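Local structure of extracellular ligand-binding receptor (Sphaerobacter thermophilus, 4ZPJ) at residues A[257-262]-A[287-292]; A[266-271]-A[297-302]; A[308-313]-A[393-398]. The protein probably binds a small solute outside the cell and delivers it to an ABC transporter, as in the leucine-binding protein family, and also binds zinc ions. All coordinates share one frame; numbering follows the deposited sequence.

Contact 1. Residues A[257-262]-A[287-292]; sequences HGTSTD and DVDQSI
Asp287 carries this contact with its carboxylate. Its CB leads into CG, which lies anti to its own carbonyl carbon (chi1 -81°) and brings both oxygens to His257. Asp287 CG lies 3.4 Å from His257 N, and the side chain also touches Ala263. OD1 takes the backbone N-H, with His257 N 2.8 Å from Asp287 OD1 and the bond nearly straight. OD2 accepts from the ring, with His257 ND1 2.7 Å from Asp287 OD2 and the oxygen close to the ring plane. Both oxygens use their syn lone pairs, while the carboxylate and imidazole planes are turned 48° apart. Giving its ND1 proton to Asp287 leaves the other ring nitrogen, NE2, to pair with His198 NE2. The carboxylate would probably polarise the imidazole. An alanine at Asp287 would probably leave the His257 ring freer to turn, since both acceptors go. Farther along, Thr259 CG2 rests 3.6 Å from Ser291 OG, and Thr259 OG1 is hydrogen-bonded to Ala286 O. Asp289 OD2 accepts from Ser291 N, an Asx turn, and also from Ser291 OG. The whole is a His-carboxylate pair joining two loops that follow neighbouring parallel strands, 252-256 and 281-283, in a periplasmic-binding-protein lobe.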
ATOM      1  N   HIS A 257       4.396   7.185   9.569  1.00 41.52           N
ATOM      2  CA  HIS A 257       5.807   6.790   9.558  1.00 42.25           C
ATOM      3  C   HIS A 257       6.058   5.622   8.670  1.00 42.80           C
ATOM      4  O   HIS A 257       7.192   5.219   8.517  1.00 46.78           O
ATOM      5  CB  HIS A 257       6.262   6.383  10.943  1.00 42.82           C
ATOM      6  CG  HIS A 257       6.111   7.451  11.945  1.00 45.22           C
ATOM      7  ND1 HIS A 257       4.908   7.714  12.577  1.00 46.41           N
ATOM      8  CD2 HIS A 257       6.982   8.392  12.364  1.00 46.73           C
ATOM      9  CE1 HIS A 257       5.070   8.738  13.391  1.00 46.21           C
ATOM     10  NE2 HIS A 257       6.308   9.192  13.250  1.00 47.36           N
ATOM     11  N   GLY A 258       5.026   5.053   8.072  1.00 43.84           N
ATOM     12  CA  GLY A 258       5.191   3.776   7.364  1.00 40.09           C
ATOM     13  C   GLY A 258       5.186   2.660   8.388  1.00 39.43           C
ATOM     14  O   GLY A 258       5.129   2.889   9.576  1.00 44.23           O
ATOM     15  N   THR A 259       5.204   1.450   7.904  1.00 39.12           N
ATOM     16  CA  THR A 259       5.294   0.278   8.700  1.00 41.71           C
ATOM     17  C   THR A 259       6.732   0.059   9.069  1.00 42.04           C
ATOM     18  O   THR A 259       7.475  -0.540   8.305  1.00 41.40           O
ATOM     19  CB  THR A 259       4.814  -0.904   7.882  1.00 42.96           C
ATOM     20  OG1 THR A 259       3.477  -0.622   7.514  1.00 39.57           O
ATOM     21  CG2 THR A 259       4.927  -2.186   8.676  1.00 45.01           C
ATOM     22  N   SER A 260       7.100   0.526  10.258  1.00 42.02           N
ATOM     23  CA  SER A 260       8.494   0.678  10.621  1.00 44.28           C
ATOM     24  C   SER A 260       8.645   0.726  12.116  1.00 44.31           C
ATOM     25  O   SER A 260       7.667   0.847  12.875  1.00 44.71           O
ATOM     26  CB  SER A 260       8.978   2.019  10.098  1.00 46.54           C
ATOM     27  OG  SER A 260       8.241   3.080  10.730  1.00 46.08           O
ATOM     28  N   THR A 261       9.884   0.703  12.542  1.00 42.17           N
ATOM     29  CA  THR A 261      10.158   0.765  13.937  1.00 43.61           C
ATOM     30  C   THR A 261       9.924   2.203  14.383  1.00 42.55           C
ATOM     31  O   THR A 261       9.571   2.401  15.520  1.00 46.29           O
ATOM     32  CB  THR A 261      11.590   0.297  14.244  1.00 46.77           C
ATOM     33  OG1 THR A 261      12.486   1.087  13.479  1.00 46.74           O
ATOM     34  CG2 THR A 261      11.777  -1.183  13.847  1.00 45.90           C
ATOM     35  N   ASP A 262      10.108   3.192  13.505  1.00 41.96           N
ATOM     36  CA  ASP A 262       9.657   4.563  13.783  1.00 44.93           C
ATOM     37  C   ASP A 262       8.167   4.579  14.277  1.00 42.65           C
ATOM     38  O   ASP A 262       7.778   5.277  15.256  1.00 47.17           O
ATOM     39  CB  ASP A 262       9.801   5.455  12.534  1.00 47.54           C
ATOM     40  CG  ASP A 262      11.249   5.898  12.262  1.00 58.18           C
ATOM     41  OD1 ASP A 262      12.184   5.449  12.969  1.00 64.99           O
ATOM     42  OD2 ASP A 262      11.469   6.739  11.346  1.00 61.19           O
ATOM     43  N   ASP A 287       0.860   2.487   9.971  1.00 38.85           N
ATOM     44  CA  ASP A 287       1.499   2.563  11.287  1.00 38.36           C
ATOM     45  C   ASP A 287       0.856   1.539  12.216  1.00 36.67           C
ATOM     46  O   ASP A 287       1.397   1.233  13.257  1.00 35.34           O
ATOM     47  CB  ASP A 287       1.367   3.981  11.908  1.00 41.36           C
ATOM     48  CG  ASP A 287       2.421   5.019  11.379  1.00 46.18           C
ATOM     49  OD1 ASP A 287       2.639   5.129  10.139  1.00 47.19           O
ATOM     50  OD2 ASP A 287       3.014   5.754  12.241  1.00 49.15           O
ATOM     51  N   VAL A 288      -0.323   1.029  11.868  1.00 37.42           N
ATOM     52  CA  VAL A 288      -0.952  -0.004  12.693  1.00 37.83           C
ATOM     53  C   VAL A 288      -1.117  -1.325  11.910  1.00 38.63           C
ATOM     54  O   VAL A 288      -1.999  -2.150  12.190  1.00 38.36           O
ATOM     55  CB  VAL A 288      -2.295   0.477  13.291  1.00 39.43           C
ATOM     56  CG1 VAL A 288      -2.047   1.600  14.283  1.00 41.30           C
ATOM     57  CG2 VAL A 288      -3.275   0.908  12.214  1.00 34.93           C
ATOM     58  N   ASP A 289      -0.265  -1.525  10.916  1.00 41.90           N
ATOM     59  CA  ASP A 289      -0.282  -2.738  10.117  1.00 41.50           C
ATOM     60  C   ASP A 289      -0.103  -3.959  11.004  1.00 42.85           C
ATOM     61  O   ASP A 289       0.612  -3.925  12.018  1.00 43.75           O
ATOM     62  CB  ASP A 289       0.844  -2.725   9.072  1.00 45.34           C
ATOM     63  CG  ASP A 289       0.796  -3.980   8.124  1.00 50.48           C
ATOM     64  OD1 ASP A 289      -0.219  -4.146   7.420  1.00 55.40           O
ATOM     65  OD2 ASP A 289       1.744  -4.798   8.103  1.00 53.55           O
ATOM     66  N   GLN A 290      -0.741  -5.045  10.569  1.00 42.04           N
ATOM     67  CA  GLN A 290      -0.759  -6.336  11.199  1.00 40.81           C
ATOM     68  C   GLN A 290       0.595  -6.818  11.641  1.00 37.32           C
ATOM     69  O   GLN A 290       0.719  -7.367  12.695  1.00 38.50           O
ATOM     70  CB  GLN A 290      -1.232  -7.382  10.159  1.00 46.03           C
ATOM     71  CG  GLN A 290      -1.474  -8.748  10.774  1.00 50.57           C
ATOM     72  CD  GLN A 290      -2.728  -8.723  11.608  1.00 53.11           C
ATOM     73  OE1 GLN A 290      -3.762  -8.198  11.158  1.00 56.08           O
ATOM     74  NE2 GLN A 290      -2.657  -9.257  12.814  1.00 55.02           N
ATOM     75  N   SER A 291       1.601  -6.632  10.813  1.00 37.15           N
ATOM     76  CA  SER A 291       2.947  -7.079  11.172  1.00 41.50           C
ATOM     77  C   SER A 291       3.486  -6.421  12.424  1.00 41.33           C
ATOM     78  O   SER A 291       4.356  -6.989  13.079  1.00 43.21           O
ATOM     79  CB  SER A 291       3.917  -6.818  10.042  1.00 41.36           C
ATOM     80  OG  SER A 291       3.761  -5.491   9.572  1.00 44.71           O
ATOM     81  N   ILE A 292       3.015  -5.228  12.774  1.00 39.42           N
ATOM     82  CA  ILE A 292       3.615  -4.576  13.945  1.00 40.49           C
ATOM     83  C   ILE A 292       2.610  -4.304  15.034  1.00 42.59           C
ATOM     84  O   ILE A 292       2.962  -3.753  16.065  1.00 41.60           O
ATOM     85  CB  ILE A 292       4.341  -3.292  13.565  1.00 40.69           C
ATOM     86  CG1 ILE A 292       3.428  -2.344  12.773  1.00 40.96           C
ATOM     87  CG2 ILE A 292       5.542  -3.629  12.704  1.00 42.07           C
ATOM     88  CD1 ILE A 292       3.990  -0.948  12.623  1.00 42.68           C
TER

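Contact 2. Residues A[266-271]-A[297-302]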
ATOM      1  N   PHE A 266       6.953   5.794  17.881  1.00 38.39           N
ATOM      2  CA  PHE A 266       6.062   6.921  17.977  1.00 39.43           C
ATOM      3  C   PHE A 266       4.759   6.589  18.749  1.00 40.09           C
ATOM      4  O   PHE A 266       4.391   7.308  19.698  1.00 38.63           O
ATOM      5  CB  PHE A 266       5.702   7.487  16.606  1.00 38.56           C
ATOM      6  CG  PHE A 266       4.665   8.577  16.672  1.00 38.19           C
ATOM      7  CD1 PHE A 266       5.021   9.863  16.962  1.00 39.78           C
ATOM      8  CD2 PHE A 266       3.320   8.282  16.500  1.00 38.05           C
ATOM      9  CE1 PHE A 266       4.053  10.864  17.053  1.00 41.78           C
ATOM     10  CE2 PHE A 266       2.337   9.270  16.599  1.00 38.35           C
ATOM     11  CZ  PHE A 266       2.704  10.568  16.873  1.00 39.69           C
ATOM     12  N   LEU A 267       4.056   5.529  18.343  1.00 38.38           N
ATOM     13  CA  LEU A 267       2.771   5.229  18.991  1.00 39.05           C
ATOM     14  C   LEU A 267       2.957   4.934  20.438  1.00 38.85           C
ATOM     15  O   LEU A 267       2.228   5.441  21.272  1.00 40.51           O
ATOM     16  CB  LEU A 267       2.064   4.063  18.313  1.00 40.58           C
ATOM     17  CG  LEU A 267       1.399   4.560  17.045  1.00 42.80           C
ATOM     18  CD1 LEU A 267       0.958   3.424  16.170  1.00 44.37           C
ATOM     19  CD2 LEU A 267       0.236   5.457  17.405  1.00 46.26           C
ATOM     20  N   VAL A 268       3.986   4.176  20.767  1.00 38.65           N
ATOM     21  CA  VAL A 268       4.173   3.773  22.144  1.00 40.87           C
ATOM     22  C   VAL A 268       4.483   5.034  22.962  1.00 41.32           C
ATOM     23  O   VAL A 268       3.997   5.174  24.084  1.00 43.01           O
ATOM     24  CB  VAL A 268       5.321   2.704  22.305  1.00 43.51           C
ATOM     25  CG1 VAL A 268       5.880   2.682  23.723  1.00 44.34           C
ATOM     26  CG2 VAL A 268       4.854   1.289  21.936  1.00 41.31           C
ATOM     27  N   GLN A 269       5.275   5.951  22.419  1.00 40.84           N
ATOM     28  CA  GLN A 269       5.677   7.127  23.208  1.00 42.91           C
ATOM     29  C   GLN A 269       4.549   8.148  23.256  1.00 40.53           C
ATOM     30  O   GLN A 269       4.383   8.884  24.226  1.00 39.50           O
ATOM     31  CB  GLN A 269       6.979   7.747  22.696  1.00 43.67           C
ATOM     32  CG  GLN A 269       8.175   6.774  22.774  1.00 45.49           C
ATOM     33  CD  GLN A 269       9.461   7.361  22.190  1.00 46.97           C
ATOM     34  OE1 GLN A 269       9.599   8.569  22.024  1.00 47.65           O
ATOM     35  NE2 GLN A 269      10.391   6.505  21.861  1.00 49.62           N
ATOM     36  N   TYR A 270       3.746   8.149  22.225  1.00 39.80           N
ATOM     37  CA  TYR A 270       2.544   8.965  22.220  1.00 40.11           C
ATOM     38  C   TYR A 270       1.663   8.604  23.406  1.00 39.76           C
ATOM     39  O   TYR A 270       1.139   9.489  24.068  1.00 42.90           O
ATOM     40  CB  TYR A 270       1.814   8.832  20.891  1.00 39.23           C
ATOM     41  CG  TYR A 270       0.749   9.860  20.666  1.00 41.32           C
ATOM     42  CD1 TYR A 270       1.058  11.108  20.082  1.00 45.91           C
ATOM     43  CD2 TYR A 270      -0.557   9.617  21.017  1.00 42.29           C
ATOM     44  CE1 TYR A 270       0.079  12.062  19.850  1.00 46.03           C
ATOM     45  CE2 TYR A 270      -1.545  10.560  20.771  1.00 44.23           C
ATOM     46  CZ  TYR A 270      -1.224  11.770  20.188  1.00 45.80           C
ATOM     47  OH  TYR A 270      -2.199  12.708  19.995  1.00 47.92           O
ATOM     48  N   GLN A 271       1.579   7.334  23.746  1.00 38.79           N
ATOM     49  CA  GLN A 271       0.761   6.938  24.866  1.00 42.62           C
ATOM     50  C   GLN A 271       1.469   7.135  26.175  1.00 43.75           C
ATOM     51  O   GLN A 271       0.913   7.664  27.111  1.00 45.64           O
ATOM     52  CB  GLN A 271       0.387   5.478  24.733  1.00 46.15           C
ATOM     53  CG  GLN A 271      -0.381   4.924  25.915  1.00 50.85           C
ATOM     54  CD  GLN A 271      -0.321   3.407  25.925  1.00 55.12           C
ATOM     55  OE1 GLN A 271       0.736   2.800  25.707  1.00 56.06           O
ATOM     56  NE2 GLN A 271      -1.455   2.792  26.171  1.00 57.89           N
ATOM     57  N   GLY A 297       0.357  -2.700  20.276  1.00 65.30           N
ATOM     58  CA  GLY A 297      -0.736  -3.220  21.054  1.00 64.07           C
ATOM     59  C   GLY A 297      -1.590  -2.173  21.701  1.00 55.23           C
ATOM     60  O   GLY A 297      -2.472  -1.550  21.118  1.00 52.79           O
ATOM     61  N   ASP A 298      -1.306  -2.039  22.960  1.00 51.90           N
ATOM     62  CA  ASP A 298      -2.080  -1.271  23.837  1.00 54.60           C
ATOM     63  C   ASP A 298      -2.035   0.219  23.408  1.00 49.68           C
ATOM     64  O   ASP A 298      -3.012   0.947  23.565  1.00 49.70           O
ATOM     65  CB  ASP A 298      -1.503  -1.573  25.229  1.00 61.78           C
ATOM     66  CG  ASP A 298      -2.116  -0.768  26.294  1.00 67.31           C
ATOM     67  OD1 ASP A 298      -3.363  -0.698  26.381  1.00 70.29           O
ATOM     68  OD2 ASP A 298      -1.307  -0.197  27.040  1.00 80.12           O
ATOM     69  N   ALA A 299      -0.953   0.649  22.776  1.00 45.12           N
ATOM     70  CA  ALA A 299      -0.789   2.074  22.458  1.00 45.64           C
ATOM     71  C   ALA A 299      -1.734   2.502  21.365  1.00 42.32           C
ATOM     72  O   ALA A 299      -2.188   3.602  21.347  1.00 43.54           O
ATOM     73  CB  ALA A 299       0.662   2.412  22.130  1.00 45.69           C
ATOM     74  N   ALA A 300      -2.137   1.600  20.507  1.00 43.55           N
ATOM     75  CA  ALA A 300      -3.043   1.984  19.444  1.00 40.99           C
ATOM     76  C   ALA A 300      -4.493   1.614  19.734  1.00 41.17           C
ATOM     77  O   ALA A 300      -5.322   1.815  18.902  1.00 40.44           O
ATOM     78  CB  ALA A 300      -2.598   1.364  18.141  1.00 42.82           C
ATOM     79  N   LEU A 301      -4.821   1.113  20.916  1.00 42.63           N
ATOM     80  CA  LEU A 301      -6.205   0.691  21.174  1.00 40.84           C
ATOM     81  C   LEU A 301      -7.210   1.815  21.026  1.00 39.86           C
ATOM     82  O   LEU A 301      -7.039   2.872  21.638  1.00 38.42           O
ATOM     83  CB  LEU A 301      -6.297   0.079  22.547  1.00 45.13           C
ATOM     84  CG  LEU A 301      -7.444  -0.804  23.012  1.00 50.45           C
ATOM     85  CD1 LEU A 301      -7.681  -1.999  22.100  1.00 51.20           C
ATOM     86  CD2 LEU A 301      -7.137  -1.296  24.437  1.00 53.33           C
ATOM     87  N   GLY A 302      -8.258   1.605  20.207  1.00 35.77           N
ATOM     88  CA  GLY A 302      -9.280   2.639  20.001  1.00 36.12           C
ATOM     89  C   GLY A 302      -9.019   3.676  18.904  1.00 35.86           C
ATOM     90  O   GLY A 302      -9.902   4.413  18.537  1.00 37.45           O
TER
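Ala299 is the tight point of this contact. Its CB points at helix 261-272 and settles against the helix backbone. Ala299 CB lies 3.5 Å from Leu267 O and 3.8 Å from Val268 CA. The methyl has no branches to hold the chains apart, so the backbones come close: the CA atoms of Val268 and Ala299 are 5.3 Å apart. Leu267 and Val268 frame the methyl only loosely with their side chains, the nearer approach being 4.3 Å from Val268 CG2 to Ala299 CB. Beyond CB, the Leu267 side chain runs on toward Val288, Leu303 and Leu281 of strand 281-283, in the buried layer between helix and sheet.

The other side of the contact is polar and more open. Gln271 reaches out from the helix with CG anti to its backbone N (chi1 175°) and an extended chain. Its amide passes over Ala299, with Gln271 OE1 3.6 Å from Ala299 CB. The tip then meets the exposed Asp298, whose CG, also anti to its backbone N, brings the carboxylate nearer the helix. Gln271 NE2 donates to Asp298 OD2 at 3.1 Å, with an N-H...O angle of 157°. The acceptor lies near the amide plane, but the donor stands above the carboxylate plane, and the two side chains cross at about a right angle. This is the one hydrogen bond between the two segments.

Lys276 NZ is hydrogen-bonded to Ala299 O and Leu301 O. Gly297, with positive phi, is where the chain leaves helix 293-296. The arrangement is plain helix-to-loop packing of an alpha/beta lobe: a helix flanking the parallel sheet meets the connection between helix 293-296 and strand 304-307.

Contact 3. Residues A[308-313]-A[393-398]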
ATOM      1  N   LEU A 308      -5.864  -0.117   3.460  1.00 30.60           N
ATOM      2  CA  LEU A 308      -6.107  -0.860   2.238  1.00 33.73           C
ATOM      3  C   LEU A 308      -6.770  -2.217   2.570  1.00 33.37           C
ATOM      4  O   LEU A 308      -7.547  -2.748   1.799  1.00 35.35           O
ATOM      5  CB  LEU A 308      -4.772  -1.046   1.533  1.00 36.08           C
ATOM      6  CG  LEU A 308      -4.588  -0.926   0.031  1.00 40.41           C
ATOM      7  CD1 LEU A 308      -5.024   0.380  -0.597  1.00 40.27           C
ATOM      8  CD2 LEU A 308      -3.102  -1.172  -0.224  1.00 46.51           C
ATOM      9  N   TYR A 309      -6.442  -2.788   3.722  1.00 32.05           N
ATOM     10  CA  TYR A 309      -6.827  -4.173   4.006  1.00 32.59           C
ATOM     11  C   TYR A 309      -6.585  -4.494   5.453  1.00 32.33           C
ATOM     12  O   TYR A 309      -5.605  -4.035   6.024  1.00 35.83           O
ATOM     13  CB  TYR A 309      -6.056  -5.219   3.149  1.00 31.96           C
ATOM     14  CG  TYR A 309      -6.584  -6.641   3.411  1.00 31.12           C
ATOM     15  CD1 TYR A 309      -7.874  -6.995   3.095  1.00 33.94           C
ATOM     16  CD2 TYR A 309      -5.817  -7.573   4.041  1.00 32.24           C
ATOM     17  CE1 TYR A 309      -8.386  -8.250   3.410  1.00 33.28           C
ATOM     18  CE2 TYR A 309      -6.309  -8.823   4.355  1.00 32.54           C
ATOM     19  CZ  TYR A 309      -7.586  -9.157   4.058  1.00 33.65           C
ATOM     20  OH  TYR A 309      -8.059 -10.445   4.377  1.00 38.16           O
ATOM     21  N   THR A 310      -7.475  -5.308   6.020  1.00 31.88           N
ATOM     22  CA  THR A 310      -7.249  -5.972   7.292  1.00 32.26           C
ATOM     23  C   THR A 310      -7.820  -7.366   7.141  1.00 33.32           C
ATOM     24  O   THR A 310      -8.875  -7.518   6.545  1.00 33.62           O
ATOM     25  CB  THR A 310      -8.013  -5.267   8.439  1.00 32.85           C
ATOM     26  OG1 THR A 310      -8.001  -6.061   9.608  1.00 31.82           O
ATOM     27  CG2 THR A 310      -9.527  -4.943   8.040  1.00 32.44           C
ATOM     28  N   ALA A 311      -7.114  -8.356   7.722  1.00 33.38           N
ATOM     29  CA  ALA A 311      -7.520  -9.723   7.829  1.00 33.49           C
ATOM     30  C   ALA A 311      -8.858  -9.964   8.569  1.00 35.95           C
ATOM     31  O   ALA A 311      -9.502 -11.049   8.429  1.00 37.76           O
ATOM     32  CB  ALA A 311      -6.386 -10.504   8.447  1.00 33.08           C
ATOM     33  N   TYR A 312      -9.326  -8.961   9.306  1.00 35.48           N
ATOM     34  CA  TYR A 312     -10.635  -9.070   9.992  1.00 37.10           C
ATOM     35  C   TYR A 312     -11.799  -8.544   9.172  1.00 38.89           C
ATOM     36  O   TYR A 312     -12.882  -8.340   9.719  1.00 38.47           O
ATOM     37  CB  TYR A 312     -10.590  -8.410  11.384  1.00 38.66           C
ATOM     38  CG  TYR A 312      -9.590  -9.159  12.276  1.00 41.79           C
ATOM     39  CD1 TYR A 312      -9.971 -10.300  13.043  1.00 42.18           C
ATOM     40  CD2 TYR A 312      -8.252  -8.847  12.213  1.00 40.99           C
ATOM     41  CE1 TYR A 312      -9.019 -11.012  13.776  1.00 42.79           C
ATOM     42  CE2 TYR A 312      -7.301  -9.543  12.946  1.00 43.46           C
ATOM     43  CZ  TYR A 312      -7.681 -10.631  13.712  1.00 43.03           C
ATOM     44  OH  TYR A 312      -6.682 -11.274  14.385  1.00 44.72           O
ATOM     45  N   ASN A 313     -11.609  -8.347   7.863  1.00 36.19           N
ATOM     46  CA  ASN A 313     -12.687  -7.829   7.065  1.00 36.37           C
ATOM     47  C   ASN A 313     -13.750  -8.928   6.996  1.00 40.07           C
ATOM     48  O   ASN A 313     -13.410 -10.111   6.882  1.00 36.47           O
ATOM     49  CB  ASN A 313     -12.186  -7.423   5.692  1.00 34.92           C
ATOM     50  CG  ASN A 313     -13.177  -6.600   4.915  1.00 33.13           C
ATOM     51  OD1 ASN A 313     -14.083  -5.989   5.475  1.00 34.26           O
ATOM     52  ND2 ASN A 313     -13.028  -6.602   3.607  1.00 33.28           N
ATOM     53  N   THR A 393     -11.795  -0.177  -2.721  1.00 34.11           N
ATOM     54  CA  THR A 393     -12.559   0.051  -1.516  1.00 31.01           C
ATOM     55  C   THR A 393     -11.523   0.316  -0.416  1.00 32.79           C
ATOM     56  O   THR A 393     -10.627  -0.483  -0.229  1.00 35.46           O
ATOM     57  CB  THR A 393     -13.483  -1.156  -1.229  1.00 31.59           C
ATOM     58  OG1 THR A 393     -14.493  -1.251  -2.256  1.00 39.61           O
ATOM     59  CG2 THR A 393     -14.188  -1.053   0.136  1.00 28.97           C
ATOM     60  N   ILE A 394     -11.597   1.463   0.250  1.00 30.78           N
ATOM     61  CA  ILE A 394     -10.727   1.738   1.379  1.00 30.82           C
ATOM     62  C   ILE A 394     -11.495   1.403   2.669  1.00 31.62           C
ATOM     63  O   ILE A 394     -12.661   1.733   2.751  1.00 30.74           O
ATOM     64  CB  ILE A 394     -10.309   3.206   1.415  1.00 32.50           C
ATOM     65  CG1 ILE A 394      -9.576   3.580   0.120  1.00 33.03           C
ATOM     66  CG2 ILE A 394      -9.473   3.515   2.661  1.00 33.10           C
ATOM     67  CD1 ILE A 394      -8.301   2.765  -0.126  1.00 34.35           C
ATOM     68  N   LEU A 395     -10.819   0.767   3.654  1.00 30.69           N
ATOM     69  CA  LEU A 395     -11.418   0.328   4.900  1.00 32.04           C
ATOM     70  C   LEU A 395     -11.041   1.284   5.968  1.00 32.96           C
ATOM     71  O   LEU A 395      -9.869   1.579   6.135  1.00 36.22           O
ATOM     72  CB  LEU A 395     -10.970  -1.083   5.295  1.00 32.46           C
ATOM     73  CG  LEU A 395     -11.239  -2.084   4.142  1.00 34.29           C
ATOM     74  CD1 LEU A 395     -10.534  -3.417   4.310  1.00 35.08           C
ATOM     75  CD2 LEU A 395     -12.677  -2.330   3.791  1.00 32.96           C
ATOM     76  N   LEU A 396     -12.034   1.834   6.653  1.00 35.53           N
ATOM     77  CA  LEU A 396     -11.781   2.568   7.872  1.00 38.27           C
ATOM     78  C   LEU A 396     -11.854   1.623   9.060  1.00 37.61           C
ATOM     79  O   LEU A 396     -12.895   1.034   9.309  1.00 35.89           O
ATOM     80  CB  LEU A 396     -12.818   3.636   8.111  1.00 43.13           C
ATOM     81  CG  LEU A 396     -12.595   5.037   7.603  1.00 53.01           C
ATOM     82  CD1 LEU A 396     -13.607   5.847   8.363  1.00 58.95           C
ATOM     83  CD2 LEU A 396     -11.216   5.632   7.842  1.00 51.17           C
ATOM     84  N   CYS A 397     -10.789   1.582   9.839  1.00 36.56           N
ATOM     85  CA  CYS A 397     -10.657   0.624  10.881  1.00 37.50           C
ATOM     86  C   CYS A 397     -10.329   1.222  12.249  1.00 38.41           C
ATOM     87  O   CYS A 397      -9.910   2.381  12.382  1.00 38.14           O
ATOM     88  CB  CYS A 397      -9.555  -0.313  10.512  1.00 37.73           C
ATOM     89  SG  CYS A 397      -9.958  -1.348   9.110  1.00 38.96           S
ATOM     90  N   ARG A 398     -10.529   0.403  13.259  1.00 35.28           N
ATOM     91  CA  ARG A 398     -10.141   0.736  14.597  1.00 37.85           C
ATOM     92  C   ARG A 398      -9.442  -0.461  15.179  1.00 37.06           C
ATOM     93  O   ARG A 398      -9.900  -1.624  14.966  1.00 33.76           O
ATOM     94  CB  ARG A 398     -11.364   1.040  15.435  1.00 41.73           C
ATOM     95  CG  ARG A 398     -10.967   1.552  16.805  1.00 47.23           C
ATOM     96  CD  ARG A 398     -12.192   2.081  17.549  1.00 49.76           C
ATOM     97  NE  ARG A 398     -13.234   1.067  17.653  1.00 53.18           N
ATOM     98  CZ  ARG A 398     -14.461   1.295  18.118  1.00 56.30           C
ATOM     99  NH1 ARG A 398     -14.776   2.510  18.525  1.00 55.68           N
ATOM    100  NH2 ARG A 398     -15.366   0.296  18.181  1.00 55.08           N
TER
HETATM  101  O   HOH W   1      -8.230  -1.364  -0.317  1.00 43.49           O
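Leu395 points from strand 390-401 toward 308-313. Its CG is anti to the carbonyl carbon (chi1 -54°), and CD1 forms the tip that does the touching. Leu395 CD1 lies 3.8 Å from Tyr309 CA and 4.2 Å from Thr310 CG2. Thr310 and Leu395 cross obliquely. Asn313 crosses Leu395 at about a right angle, with its amide beside the same methyl. Two residues along the strand, Cys397 points the same way, and its SG sits 3.8 Å from Thr310 CG2. At the other end Leu308 and Ile394 cross obliquely and meet tip to tip, CD1 to CD1 at 4.1 Å. A water spans the backbones here; its oxygen lies 2.6 Å from both Leu308 O and Thr393 O and donates to each. Thr310 OG1 accepts from Tyr312 N in an ST turn, within a type I turn from Thr310 to Asn313, and also bonds Asn409 O. Asn313 is held at both amide ends, by Arg414 and Pro377 O. The segment 308-313 thus leaves the antiparallel pairing of strands 304-307 and 390-401 and runs to helix 316-328, with strand 407-418 touching Thr310 and Asn313 and helix 180-188 packing on Ile394.

Contacts 1 and 2 both use helix 261-272, one at its N-terminal start and one farther along. Their segments alternate along the chain. They touch directly, with the His257 ring packed on Phe266 and Val288 on Leu267 and Ala300. Contact 3 follows later in the chain and sets a loop against a strand of the antiparallel sheet. It is wholly buried, whereas the other two are part buried and part exposed. Chemistry follows place. Contact 1 rests on a buried carboxylate, probably charged, contact 2 on a methyl with a polar pair on its more exposed side, and contact 3 on apolar tips and a bridging water. Gly302 touches Arg398, so contacts 2 and 3 also meet.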